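Local atomic coordinates of pyridoxamine 5'-phosphate oxidase-related, FMN-binding protein (Mycobacterium smegmatis, PDB entry 6ECI), a protein that binds flavin-adenine dinucleotide and probably sequesters it, helping to protect mycobacteria against hypoxic and oxidative stress. Residues B[22-27]-B[33-38]; B[45-50]-B[96-101]; B[87-90]-B[94-97]. All coordinates share one frame; numbering follows the deposited sequence.

Contacts 1 and 2 are buried and both reach the FAD, whereas contact 3 lies at the surface of the chain. Contact 1 (22-27 with 33-38) is an antiparallel hairpin within the sheet held by a full ladder of backbone hydrogen bonds. Strand 46-49 follows strand 31-41 in the chain and pairs with it, bringing contact 2 (45-50 with 96-101) against contact 1 where Phe-48 packs on Ile-37. Contacts 2 and 3 both use helix 92-99 and share Ala-96 and Glu-97. Their chemistry diverges: contact 2 is wholly apolar across the segments, while contact 3 (87-90 with 94-97) sets a valine against a carboxylate beside a water that bridges strand end and helix, weakly on the carboxylate side.

Contact 1: residues B[22-27]-B[33-38]. With FAD (flavin-adenine dinucleotide), chain U.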
loop_
_atom_site.group_PDB
_atom_site.type_symbol
_atom_site.label_atom_id
_atom_site.label_comp_id
_atom_site.label_asym_id
_atom_site.label_seq_id
_atom_site.Cartn_x
_atom_site.Cartn_y
_atom_site.Cartn_z
ATOM N N GLY B 22 -2.630 -5.639 3.753
ATOM C CA GLY B 22 -1.754 -5.360 2.632
ATOM C C GLY B 22 -2.503 -4.652 1.522
ATOM O O GLY B 22 -3.657 -4.256 1.714
ATOM N N ARG B 23 -1.879 -4.491 0.357
ATOM C CA ARG B 23 -2.468 -3.686 -0.705
ATOM C C ARG B 23 -2.219 -4.325 -2.061
ATOM O O ARG B 23 -1.076 -4.655 -2.395
ATOM C CB ARG B 23 -1.901 -2.264 -0.681
ATOM C CG ARG B 23 -2.290 -1.478 0.559
ATOM C CD ARG B 23 -1.125 -0.685 1.107
ATOM N NE ARG B 23 -0.148 -1.512 1.805
ATOM C CZ ARG B 23 -0.160 -1.744 3.114
ATOM N NH1 ARG B 23 -1.108 -1.220 3.879
ATOM N NH2 ARG B 23 0.780 -2.503 3.658
ATOM N N ILE B 24 -3.291 -4.499 -2.832
ATOM C CA ILE B 24 -3.202 -4.908 -4.228
ATOM C C ILE B 24 -3.049 -3.658 -5.084
ATOM O O ILE B 24 -3.796 -2.685 -4.918
ATOM C CB ILE B 24 -4.446 -5.709 -4.648
ATOM C CG1 ILE B 24 -4.475 -7.074 -3.961
ATOM C CG2 ILE B 24 -4.490 -5.881 -6.159
ATOM C CD1 ILE B 24 -3.606 -8.119 -4.622
ATOM N N VAL B 25 -2.080 -3.672 -5.994
ATOM C CA VAL B 25 -1.847 -2.563 -6.913
ATOM C C VAL B 25 -2.050 -3.081 -8.329
ATOM O O VAL B 25 -1.355 -4.008 -8.764
ATOM C CB VAL B 25 -0.443 -1.958 -6.740
ATOM C CG1 VAL B 25 -0.178 -0.902 -7.803
ATOM C CG2 VAL B 25 -0.292 -1.362 -5.349
ATOM N N THR B 26 -3.005 -2.491 -9.043
ATOM C CA THR B 26 -3.319 -2.873 -10.411
ATOM C C THR B 26 -3.012 -1.717 -11.351
ATOM O O THR B 26 -3.091 -0.545 -10.969
ATOM C CB THR B 26 -4.789 -3.288 -10.552
ATOM O OG1 THR B 26 -5.636 -2.235 -10.074
ATOM C CG2 THR B 26 -5.060 -4.553 -9.752
ATOM N N THR B 27 -2.666 -2.054 -12.591
ATOM C CA THR B 27 -2.164 -1.079 -13.551
ATOM C C THR B 27 -2.835 -1.267 -14.903
ATOM O O THR B 27 -2.883 -2.385 -15.425
ATOM C CB THR B 27 -0.647 -1.199 -13.702
ATOM O OG1 THR B 27 -0.032 -1.086 -12.413
ATOM C CG2 THR B 27 -0.117 -0.109 -14.613
ATOM N N HIS B 33 -4.252 1.730 -9.779
ATOM C CA HIS B 33 -5.182 1.744 -8.664
ATOM C C HIS B 33 -4.604 0.876 -7.557
ATOM O O HIS B 33 -3.829 -0.048 -7.816
ATOM C CB HIS B 33 -6.572 1.238 -9.071
ATOM C CG HIS B 33 -7.386 2.245 -9.822
ATOM N ND1 HIS B 33 -7.251 2.450 -11.179
ATOM C CD2 HIS B 33 -8.343 3.109 -9.405
ATOM C CE1 HIS B 33 -8.090 3.394 -11.566
ATOM N NE2 HIS B 33 -8.763 3.811 -10.508
ATOM N N ILE B 34 -4.967 1.186 -6.317
ATOM C CA ILE B 34 -4.486 0.437 -5.165
ATOM C C ILE B 34 -5.678 0.037 -4.307
ATOM O O ILE B 34 -6.604 0.830 -4.100
ATOM C CB ILE B 34 -3.442 1.239 -4.356
ATOM C CG1 ILE B 34 -2.952 0.429 -3.154
ATOM C CG2 ILE B 34 -3.998 2.581 -3.934
ATOM C CD1 ILE B 34 -1.705 0.992 -2.508
ATOM N N PHE B 35 -5.661 -1.205 -3.827
ATOM C CA PHE B 35 -6.768 -1.779 -3.064
ATOM C C PHE B 35 -6.238 -2.400 -1.779
ATOM O O PHE B 35 -5.629 -3.484 -1.816
ATOM C CB PHE B 35 -7.511 -2.826 -3.885
ATOM C CG PHE B 35 -7.969 -2.338 -5.227
ATOM C CD1 PHE B 35 -7.124 -2.385 -6.325
ATOM C CD2 PHE B 35 -9.253 -1.846 -5.397
ATOM C CE1 PHE B 35 -7.548 -1.938 -7.561
ATOM C CE2 PHE B 35 -9.682 -1.400 -6.633
ATOM C CZ PHE B 35 -8.829 -1.446 -7.715
ATOM N N PRO B 36 -6.437 -1.756 -0.631
ATOM C CA PRO B 36 -6.100 -2.408 0.640
ATOM C C PRO B 36 -6.945 -3.659 0.831
ATOM O O PRO B 36 -8.158 -3.651 0.605
ATOM C CB PRO B 36 -6.422 -1.336 1.688
ATOM C CG PRO B 36 -6.393 -0.045 0.936
ATOM C CD PRO B 36 -6.892 -0.370 -0.441
ATOM N N ILE B 37 -6.296 -4.748 1.231
ATOM C CA ILE B 37 -6.977 -6.024 1.408
ATOM C C ILE B 37 -6.504 -6.678 2.695
ATOM O O ILE B 37 -5.329 -6.581 3.066
ATOM C CB ILE B 37 -6.749 -6.979 0.216
ATOM C CG1 ILE B 37 -5.253 -7.173 -0.044
ATOM C CG2 ILE B 37 -7.467 -6.481 -1.026
ATOM C CD1 ILE B 37 -4.923 -8.482 -0.735
ATOM N N ASN B 38 -7.433 -7.339 3.378
ATOM C CA ASN B 38 -7.093 -8.274 4.437
ATOM C C ASN B 38 -6.636 -9.579 3.794
ATOM O O ASN B 38 -7.267 -10.064 2.851
ATOM C CB ASN B 38 -8.304 -8.490 5.346
ATOM C CG ASN B 38 -8.073 -9.550 6.402
ATOM O OD1 ASN B 38 -8.987 -10.296 6.750
ATOM N ND2 ASN B 38 -6.852 -9.624 6.917
HETATM P PA FAD U . -14.917 2.374 -6.680
HETATM O O1A FAD U . -16.285 2.901 -6.450
HETATM O O2A FAD U . -14.685 1.698 -8.036
HETATM O O5B FAD U . -13.815 3.482 -6.461
HETATM C C5B FAD U . -13.948 4.801 -7.029
HETATM C C4B FAD U . -12.833 5.655 -6.481
HETATM O O4B FAD U . -12.874 5.624 -5.040
HETATM C C3B FAD U . -11.426 5.190 -6.836
HETATM O O3B FAD U . -11.023 5.689 -8.106
HETATM C C2B FAD U . -10.586 5.775 -5.696
HETATM O O2B FAD U . -10.136 7.101 -5.949
HETATM C C1B FAD U . -11.562 5.735 -4.513
HETATM N N9A FAD U . -11.327 4.615 -3.615
HETATM C C8A FAD U . -11.727 3.315 -3.787
HETATM N N7A FAD U . -11.358 2.508 -2.824
HETATM C C5A FAD U . -10.653 3.337 -1.956
HETATM C C6A FAD U . -10.001 3.087 -0.736
HETATM N N6A FAD U . -9.947 1.892 -0.147
HETATM N N1A FAD U . -9.401 4.135 -0.127
HETATM C C2A FAD U . -9.457 5.336 -0.707
HETATM N N3A FAD U . -10.038 5.686 -1.855
HETATM C C4A FAD U . -10.628 4.629 -2.436
HETATM N N1 FAD U . -12.116 -5.222 -0.343
HETATM C C2 FAD U . -12.114 -6.566 -0.577
HETATM O O2 FAD U . -12.685 -7.051 -1.559
HETATM N N3 FAD U . -11.460 -7.412 0.303
HETATM C C4 FAD U . -10.778 -7.033 1.441
HETATM O O4 FAD U . -10.235 -7.882 2.147
HETATM C C4X FAD U . -10.786 -5.601 1.680
HETATM N N5 FAD U . -10.165 -5.150 2.736
HETATM C C5X FAD U . -10.173 -3.781 2.961
HETATM C C6 FAD U . -9.514 -3.280 4.081
HETATM C C7 FAD U . -9.492 -1.916 4.351
HETATM C C7M FAD U . -8.772 -1.412 5.573
HETATM C C8 FAD U . -10.141 -1.026 3.477
HETATM C C8M FAD U . -10.140 0.455 3.744
HETATM C C9 FAD U . -10.802 -1.523 2.357
HETATM C C9A FAD U . -10.819 -2.887 2.094
HETATM N N10 FAD U . -11.476 -3.420 0.966
HETATM C C10 FAD U . -11.480 -4.774 0.728
HETATM C "C1'" FAD U . -12.170 -2.540 0.019
HETATM C "C2'" FAD U . -11.419 -2.372 -1.295
HETATM O "O2'" FAD U . -10.454 -1.325 -1.182
HETATM C "C3'" FAD U . -12.417 -2.043 -2.406
HETATM O "O3'" FAD U . -12.349 -3.024 -3.435
HETATM C "C4'" FAD U . -12.192 -0.662 -3.010
HETATM O "O4'" FAD U . -12.685 0.293 -2.072
HETATM C "C5'" FAD U . -12.827 -0.498 -4.377
HETATM O "O5'" FAD U . -14.242 -0.759 -4.275
HETATM P P FAD U . -15.282 -0.025 -5.205
HETATM O O1P FAD U . -16.537 0.316 -4.395
HETATM O O2P FAD U . -15.536 -0.790 -6.447
HETATM O O3P FAD U . -14.539 1.334 -5.546
#
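The Phe-35 ring meets Thr-26 at its edge, with OG1 in the ring plane and 3.2 Å from CE1. FAD C4' also lies in plane at the ring edge, and the Phe-35 side chain touches Leu-56 of helix 55-60. The His-33 imidazole turns its own edge to the FAD adenosine ribose, NE2 lying 3.8 Å from O3B. Both rings project from an antiparallel beta hairpin of the FMN-binding split-barrel fold. Thr-26 OG1 reaches the phenylalanine because it sits between the backbone N and the carbonyl carbon (chi1 55°). Beside these groups, Ile-24 CG1 packs at 3.5 Å on CD1 of Ile-37. On the other face of the sheet, Ile-34 CD1 lies against Arg-23 CB and Val-25 CG2. The guanidinium of Arg-23 leads away to Glu-68 and, across the dimer interface, to Asp-70 of the second subunit. Six backbone bonds join Gly-22 with Ile-37, Ile-24 with Phe-35 and Thr-26 with His-33 in reciprocal pairs. This hairpin shapes one wall of the flavin pocket: Pro-36 O comes within 3.1 Å of FAD C5X, and the backbone N of Asn-38 donates a 3.1 Å hydrogen bond to the flavin carbonyl O4.

Contact 2: residues B[45-50]-B[96-101]. With FAD (flavin-adenine dinucleotide), chain U.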
loop_
_atom_site.group_PDB
_atom_site.type_symbol
_atom_site.label_atom_id
_atom_site.label_comp_id
_atom_site.label_asym_id
_atom_site.label_seq_id
_atom_site.Cartn_x
_atom_site.Cartn_y
_atom_site.Cartn_z
ATOM N N THR B 45 1.552 -18.246 -1.240
ATOM C CA THR B 45 0.514 -17.549 -1.986
ATOM C C THR B 45 -0.118 -16.521 -1.060
ATOM O O THR B 45 -0.063 -16.646 0.166
ATOM C CB THR B 45 -0.573 -18.490 -2.535
ATOM O OG1 THR B 45 -1.399 -18.959 -1.461
ATOM C CG2 THR B 45 0.041 -19.679 -3.252
ATOM N N VAL B 46 -0.723 -15.501 -1.659
ATOM C CA VAL B 46 -1.352 -14.412 -0.920
ATOM C C VAL B 46 -2.858 -14.574 -1.083
ATOM O O VAL B 46 -3.423 -14.241 -2.131
ATOM C CB VAL B 46 -0.870 -13.039 -1.402
ATOM C CG1 VAL B 46 -1.509 -11.928 -0.578
ATOM C CG2 VAL B 46 0.647 -12.957 -1.329
ATOM N N LEU B 47 -3.514 -15.081 -0.044
ATOM C CA LEU B 47 -4.943 -15.356 -0.082
ATOM C C LEU B 47 -5.739 -14.177 0.456
ATOM O O LEU B 47 -5.374 -13.580 1.472
ATOM C CB LEU B 47 -5.271 -16.607 0.733
ATOM C CG LEU B 47 -6.759 -16.917 0.900
ATOM C CD1 LEU B 47 -7.382 -17.321 -0.428
ATOM C CD2 LEU B 47 -6.960 -18.000 1.936
ATOM N N PHE B 48 -6.833 -13.848 -0.227
ATOM C CA PHE B 48 -7.754 -12.835 0.262
ATOM C C PHE B 48 -9.143 -13.109 -0.294
ATOM O O PHE B 48 -9.322 -13.896 -1.227
ATOM C CB PHE B 48 -7.289 -11.422 -0.105
ATOM C CG PHE B 48 -7.261 -11.146 -1.583
ATOM C CD1 PHE B 48 -6.214 -11.602 -2.369
ATOM C CD2 PHE B 48 -8.266 -10.403 -2.181
ATOM C CE1 PHE B 48 -6.180 -11.336 -3.726
ATOM C CE2 PHE B 48 -8.237 -10.133 -3.536
ATOM C CZ PHE B 48 -7.192 -10.598 -4.309
ATOM N N ARG B 49 -10.132 -12.455 0.306
ATOM C CA ARG B 49 -11.511 -12.528 -0.141
ATOM C C ARG B 49 -11.887 -11.236 -0.850
ATOM O O ARG B 49 -11.370 -10.159 -0.539
ATOM C CB ARG B 49 -12.465 -12.785 1.029
ATOM C CG ARG B 49 -12.691 -14.263 1.290
ATOM C CD ARG B 49 -13.447 -14.548 2.580
ATOM N NE ARG B 49 -14.144 -13.390 3.135
ATOM C CZ ARG B 49 -15.402 -13.068 2.847
ATOM N NH1 ARG B 49 -16.100 -13.810 1.999
ATOM N NH2 ARG B 49 -15.965 -12.004 3.405
ATOM N N THR B 50 -12.787 -11.358 -1.814
ATOM C CA THR B 50 -13.197 -10.245 -2.652
ATOM C C THR B 50 -14.698 -10.045 -2.516
ATOM O O THR B 50 -15.455 -11.012 -2.377
ATOM C CB THR B 50 -12.788 -10.494 -4.115
ATOM O OG1 THR B 50 -11.884 -9.468 -4.546
ATOM C CG2 THR B 50 -13.995 -10.540 -5.038
ATOM N N ALA B 96 -10.791 -25.977 0.113
ATOM C CA ALA B 96 -10.660 -26.469 1.480
ATOM C C ALA B 96 -9.508 -25.787 2.206
ATOM O O ALA B 96 -9.599 -25.517 3.410
ATOM C CB ALA B 96 -10.473 -27.985 1.476
ATOM N N GLU B 97 -8.420 -25.494 1.492
ATOM C CA GLU B 97 -7.299 -24.803 2.120
ATOM C C GLU B 97 -7.651 -23.354 2.437
ATOM O O GLU B 97 -7.227 -22.818 3.467
ATOM C CB GLU B 97 -6.066 -24.878 1.219
ATOM C CG GLU B 97 -4.844 -24.147 1.761
ATOM C CD GLU B 97 -4.278 -24.790 3.015
ATOM O OE1 GLU B 97 -4.601 -25.965 3.285
ATOM O OE2 GLU B 97 -3.507 -24.119 3.733
ATOM N N ALA B 98 -8.436 -22.708 1.570
ATOM C CA ALA B 98 -8.793 -21.311 1.794
ATOM C C ALA B 98 -9.713 -21.148 2.996
ATOM O O ALA B 98 -9.677 -20.108 3.664
ATOM C CB ALA B 98 -9.453 -20.729 0.545
ATOM N N GLN B 99 -10.538 -22.154 3.289
ATOM C CA GLN B 99 -11.496 -22.037 4.380
ATOM C C GLN B 99 -10.861 -22.224 5.753
ATOM O O GLN B 99 -11.456 -21.810 6.753
ATOM C CB GLN B 99 -12.637 -23.035 4.180
ATOM C CG GLN B 99 -13.456 -22.757 2.927
ATOM C CD GLN B 99 -14.445 -23.859 2.602
ATOM O OE1 GLN B 99 -14.427 -24.930 3.211
ATOM N NE2 GLN B 99 -15.314 -23.601 1.631
ATOM N N ARG B 100 -9.675 -22.822 5.829
ATOM C CA ARG B 100 -8.948 -22.882 7.090
ATOM C C ARG B 100 -8.177 -21.604 7.392
ATOM O O ARG B 100 -7.483 -21.548 8.411
ATOM C CB ARG B 100 -7.973 -24.062 7.101
ATOM C CG ARG B 100 -8.460 -25.319 6.411
ATOM C CD ARG B 100 -7.461 -26.474 6.548
ATOM N NE ARG B 100 -6.071 -26.034 6.690
ATOM C CZ ARG B 100 -5.438 -25.882 7.851
ATOM N NH1 ARG B 100 -6.065 -26.132 8.995
ATOM N NH2 ARG B 100 -4.175 -25.475 7.871
ATOM N N ALA B 101 -8.281 -20.584 6.545
ATOM C CA ALA B 101 -7.434 -19.409 6.684
ATOM C C ALA B 101 -7.877 -18.538 7.855
ATOM O O ALA B 101 -9.067 -18.412 8.156
ATOM C CB ALA B 101 -7.438 -18.592 5.395
HETATM P PA FAD U . -14.917 2.374 -6.680
HETATM O O1A FAD U . -16.285 2.901 -6.450
HETATM O O2A FAD U . -14.685 1.698 -8.036
HETATM O O5B FAD U . -13.815 3.482 -6.461
HETATM C C5B FAD U . -13.948 4.801 -7.029
HETATM C C4B FAD U . -12.833 5.655 -6.481
HETATM O O4B FAD U . -12.874 5.624 -5.040
HETATM C C3B FAD U . -11.426 5.190 -6.836
HETATM O O3B FAD U . -11.023 5.689 -8.106
HETATM C C2B FAD U . -10.586 5.775 -5.696
HETATM O O2B FAD U . -10.136 7.101 -5.949
HETATM C C1B FAD U . -11.562 5.735 -4.513
HETATM N N9A FAD U . -11.327 4.615 -3.615
HETATM C C8A FAD U . -11.727 3.315 -3.787
HETATM N N7A FAD U . -11.358 2.508 -2.824
HETATM C C5A FAD U . -10.653 3.337 -1.956
HETATM C C6A FAD U . -10.001 3.087 -0.736
HETATM N N6A FAD U . -9.947 1.892 -0.147
HETATM N N1A FAD U . -9.401 4.135 -0.127
HETATM C C2A FAD U . -9.457 5.336 -0.707
HETATM N N3A FAD U . -10.038 5.686 -1.855
HETATM C C4A FAD U . -10.628 4.629 -2.436
HETATM N N1 FAD U . -12.116 -5.222 -0.343
HETATM C C2 FAD U . -12.114 -6.566 -0.577
HETATM O O2 FAD U . -12.685 -7.051 -1.559
HETATM N N3 FAD U . -11.460 -7.412 0.303
HETATM C C4 FAD U . -10.778 -7.033 1.441
HETATM O O4 FAD U . -10.235 -7.882 2.147
HETATM C C4X FAD U . -10.786 -5.601 1.680
HETATM N N5 FAD U . -10.165 -5.150 2.736
HETATM C C5X FAD U . -10.173 -3.781 2.961
HETATM C C6 FAD U . -9.514 -3.280 4.081
HETATM C C7 FAD U . -9.492 -1.916 4.351
HETATM C C7M FAD U . -8.772 -1.412 5.573
HETATM C C8 FAD U . -10.141 -1.026 3.477
HETATM C C8M FAD U . -10.140 0.455 3.744
HETATM C C9 FAD U . -10.802 -1.523 2.357
HETATM C C9A FAD U . -10.819 -2.887 2.094
HETATM N N10 FAD U . -11.476 -3.420 0.966
HETATM C C10 FAD U . -11.480 -4.774 0.728
HETATM C "C1'" FAD U . -12.170 -2.540 0.019
HETATM C "C2'" FAD U . -11.419 -2.372 -1.295
HETATM O "O2'" FAD U . -10.454 -1.325 -1.182
HETATM C "C3'" FAD U . -12.417 -2.043 -2.406
HETATM O "O3'" FAD U . -12.349 -3.024 -3.435
HETATM C "C4'" FAD U . -12.192 -0.662 -3.010
HETATM O "O4'" FAD U . -12.685 0.293 -2.072
HETATM C "C5'" FAD U . -12.827 -0.498 -4.377
HETATM O "O5'" FAD U . -14.242 -0.759 -4.275
HETATM P P FAD U . -15.282 -0.025 -5.205
HETATM O O1P FAD U . -16.537 0.316 -4.395
HETATM O O2P FAD U . -15.536 -0.790 -6.447
HETATM O O3P FAD U . -14.539 1.334 -5.546
#
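Leu-47 reaches the 96-101 segment through both of its methyl branches, and CD2 does most of the work. That methyl lies 3.5 Å from CB of Ala-101 and 3.9 Å from CB of Ala-98, so it touches both alanines at once. CD1 meets Ala-98 alone, at 4.1 Å from its CB. With CG trans to the backbone N (chi1 174°), the leucine extends from its strand toward the helix, and its fork is presented to the two small methyl groups. The interaction across the segments is purely apolar.

The two alanines are also linked through the backbone, Ala-101 N donating to Ala-98 O at 3.2 Å. Gln-42, in the loop between strands 31-41 and 46-49, joins the two sides: its NE2 bonds the carbonyl O of Glu-97, and its side chain packs on both Leu-47 and Ala-101. Trp-114 and Val-40 add further apolar cover to the leucine.

Along the same strand, Arg-49 uses its carbonyl O to accept a 2.9 Å, nearly straight bond (171° at the hydrogen) from FAD N3, while CA of Thr-50 approaches FAD O2 at 3.4 Å. The Arg-49 side chain is held apart from this by a cation-pi interaction with Trp-106 and a bond from NH1 to Lys-111 O. The contact thus packs a helix on the strand that carries a flavin-binding carbonyl. Strand 46-49 runs between strands 31-41 and 114-119, hydrogen-bonded to both; helix 92-99 covers its Leu-47 side, while Phe-48 packs on Ile-37 of strand 31-41 and on Leu-56 of helix 55-60.

Contact 3: residues B[87-90]-B[94-97]; sequences RTVR and DLAE
The two methyls of Val-89 lie on one face of the Asp-94 carboxylate. CG1 sits over the middle of that flat group, 3.4 Å from Asp-94 CG and slightly farther from both oxygens, while CG2 lies out past the oxygen end of the group, above its plane, 3.5 Å from each of OD1 and OD2. The setting is a tight strand-to-helix connection at the surface, where strand 77-88 ends and helix 92-99 starts after a short turn. CG1 of Val-89 lies trans to its backbone N (chi1 168°), a position that sets it over the carboxylate carbon and also 3.4 Å from Leu-95 N. The same methyl also meets the leucine side chain, whose CD1 bends back to 3.9 Å from it. Val-89 therefore fills the angle between two successive residues of the helix, and Trp-114 of strand 114-119 packs on both Val-89 and Leu-95.

The charge of Asp-94 is directed elsewhere: OD1 forms a salt bridge with NE of Arg-116 on the same neighbouring strand. Its place in the first turn of the helix would also tend to favour a negative group. The other oxygen faces a water between strand and helix, which donates to Thr-88 O at 3.2 Å and makes a weak 3.4 Å bond to Asp-94 OD2.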
loop_
_atom_site.group_PDB
_atom_site.type_symbol
_atom_site.label_atom_id
_atom_site.label_comp_id
_atom_site.label_asym_id
_atom_site.label_seq_id
_atom_site.Cartn_x
_atom_site.Cartn_y
_atom_site.Cartn_z
ATOM N N ARG B 87 -5.688 -15.186 -9.179
ATOM C CA ARG B 87 -6.531 -16.246 -9.707
ATOM C C ARG B 87 -7.548 -16.640 -8.648
ATOM O O ARG B 87 -7.205 -16.777 -7.470
ATOM C CB ARG B 87 -5.689 -17.461 -10.125
ATOM C CG ARG B 87 -4.574 -17.138 -11.118
ATOM C CD ARG B 87 -4.882 -17.665 -12.514
ATOM N NE ARG B 87 -5.223 -16.614 -13.470
ATOM C CZ ARG B 87 -4.488 -16.296 -14.533
ATOM N NH1 ARG B 87 -3.356 -16.939 -14.783
ATOM N NH2 ARG B 87 -4.884 -15.327 -15.347
ATOM N N THR B 88 -8.799 -16.809 -9.063
ATOM C CA THR B 88 -9.825 -17.220 -8.120
ATOM C C THR B 88 -9.643 -18.688 -7.742
ATOM O O THR B 88 -9.021 -19.475 -8.461
ATOM C CB THR B 88 -11.225 -17.001 -8.696
ATOM O OG1 THR B 88 -11.512 -18.021 -9.658
ATOM C CG2 THR B 88 -11.321 -15.646 -9.363
ATOM N N VAL B 89 -10.200 -19.048 -6.592
ATOM C CA VAL B 89 -10.101 -20.401 -6.060
ATOM C C VAL B 89 -11.261 -21.215 -6.626
ATOM O O VAL B 89 -12.418 -21.018 -6.242
ATOM C CB VAL B 89 -10.109 -20.391 -4.528
ATOM C CG1 VAL B 89 -10.292 -21.793 -3.983
ATOM C CG2 VAL B 89 -8.820 -19.769 -4.006
ATOM N N ARG B 90 -10.951 -22.130 -7.543
ATOM C CA ARG B 90 -11.939 -22.897 -8.301
ATOM C C ARG B 90 -11.656 -24.389 -8.197
ATOM O O ARG B 90 -11.604 -25.105 -9.200
ATOM C CB ARG B 90 -11.939 -22.485 -9.771
ATOM C CG ARG B 90 -12.819 -21.304 -10.129
ATOM C CD ARG B 90 -12.276 -20.603 -11.368
ATOM N NE ARG B 90 -11.573 -21.533 -12.249
ATOM C CZ ARG B 90 -10.291 -21.425 -12.583
ATOM N NH1 ARG B 90 -9.564 -20.421 -12.108
ATOM N NH2 ARG B 90 -9.734 -22.321 -13.389
ATOM N N ASP B 94 -8.109 -26.524 -3.283
ATOM C CA ASP B 94 -7.846 -25.105 -3.057
ATOM C C ASP B 94 -8.903 -24.486 -2.152
ATOM O O ASP B 94 -8.578 -23.717 -1.239
ATOM C CB ASP B 94 -7.786 -24.372 -4.400
ATOM C CG ASP B 94 -7.135 -23.000 -4.299
ATOM O OD1 ASP B 94 -6.830 -22.555 -3.174
ATOM O OD2 ASP B 94 -6.939 -22.359 -5.351
ATOM N N LEU B 95 -10.176 -24.818 -2.384
ATOM C CA LEU B 95 -11.252 -24.265 -1.566
ATOM C C LEU B 95 -11.121 -24.703 -0.115
ATOM O O LEU B 95 -11.310 -23.897 0.802
ATOM C CB LEU B 95 -12.609 -24.686 -2.132
ATOM C CG LEU B 95 -13.841 -23.869 -1.743
ATOM C CD1 LEU B 95 -13.746 -22.457 -2.296
ATOM C CD2 LEU B 95 -15.107 -24.556 -2.232
ATOM N N ALA B 96 -10.791 -25.977 0.113
ATOM C CA ALA B 96 -10.660 -26.469 1.480
ATOM C C ALA B 96 -9.508 -25.787 2.206
ATOM O O ALA B 96 -9.599 -25.517 3.410
ATOM C CB ALA B 96 -10.473 -27.985 1.476
ATOM N N GLU B 97 -8.420 -25.494 1.492
ATOM C CA GLU B 97 -7.299 -24.803 2.120
ATOM C C GLU B 97 -7.651 -23.354 2.437
ATOM O O GLU B 97 -7.227 -22.818 3.467
ATOM C CB GLU B 97 -6.066 -24.878 1.219
ATOM C CG GLU B 97 -4.844 -24.147 1.761
ATOM C CD GLU B 97 -4.278 -24.790 3.015
ATOM O OE1 GLU B 97 -4.601 -25.965 3.285
ATOM O OE2 GLU B 97 -3.507 -24.119 3.733
HETATM O O HOH W 1 -6.069 -20.568 -8.113
#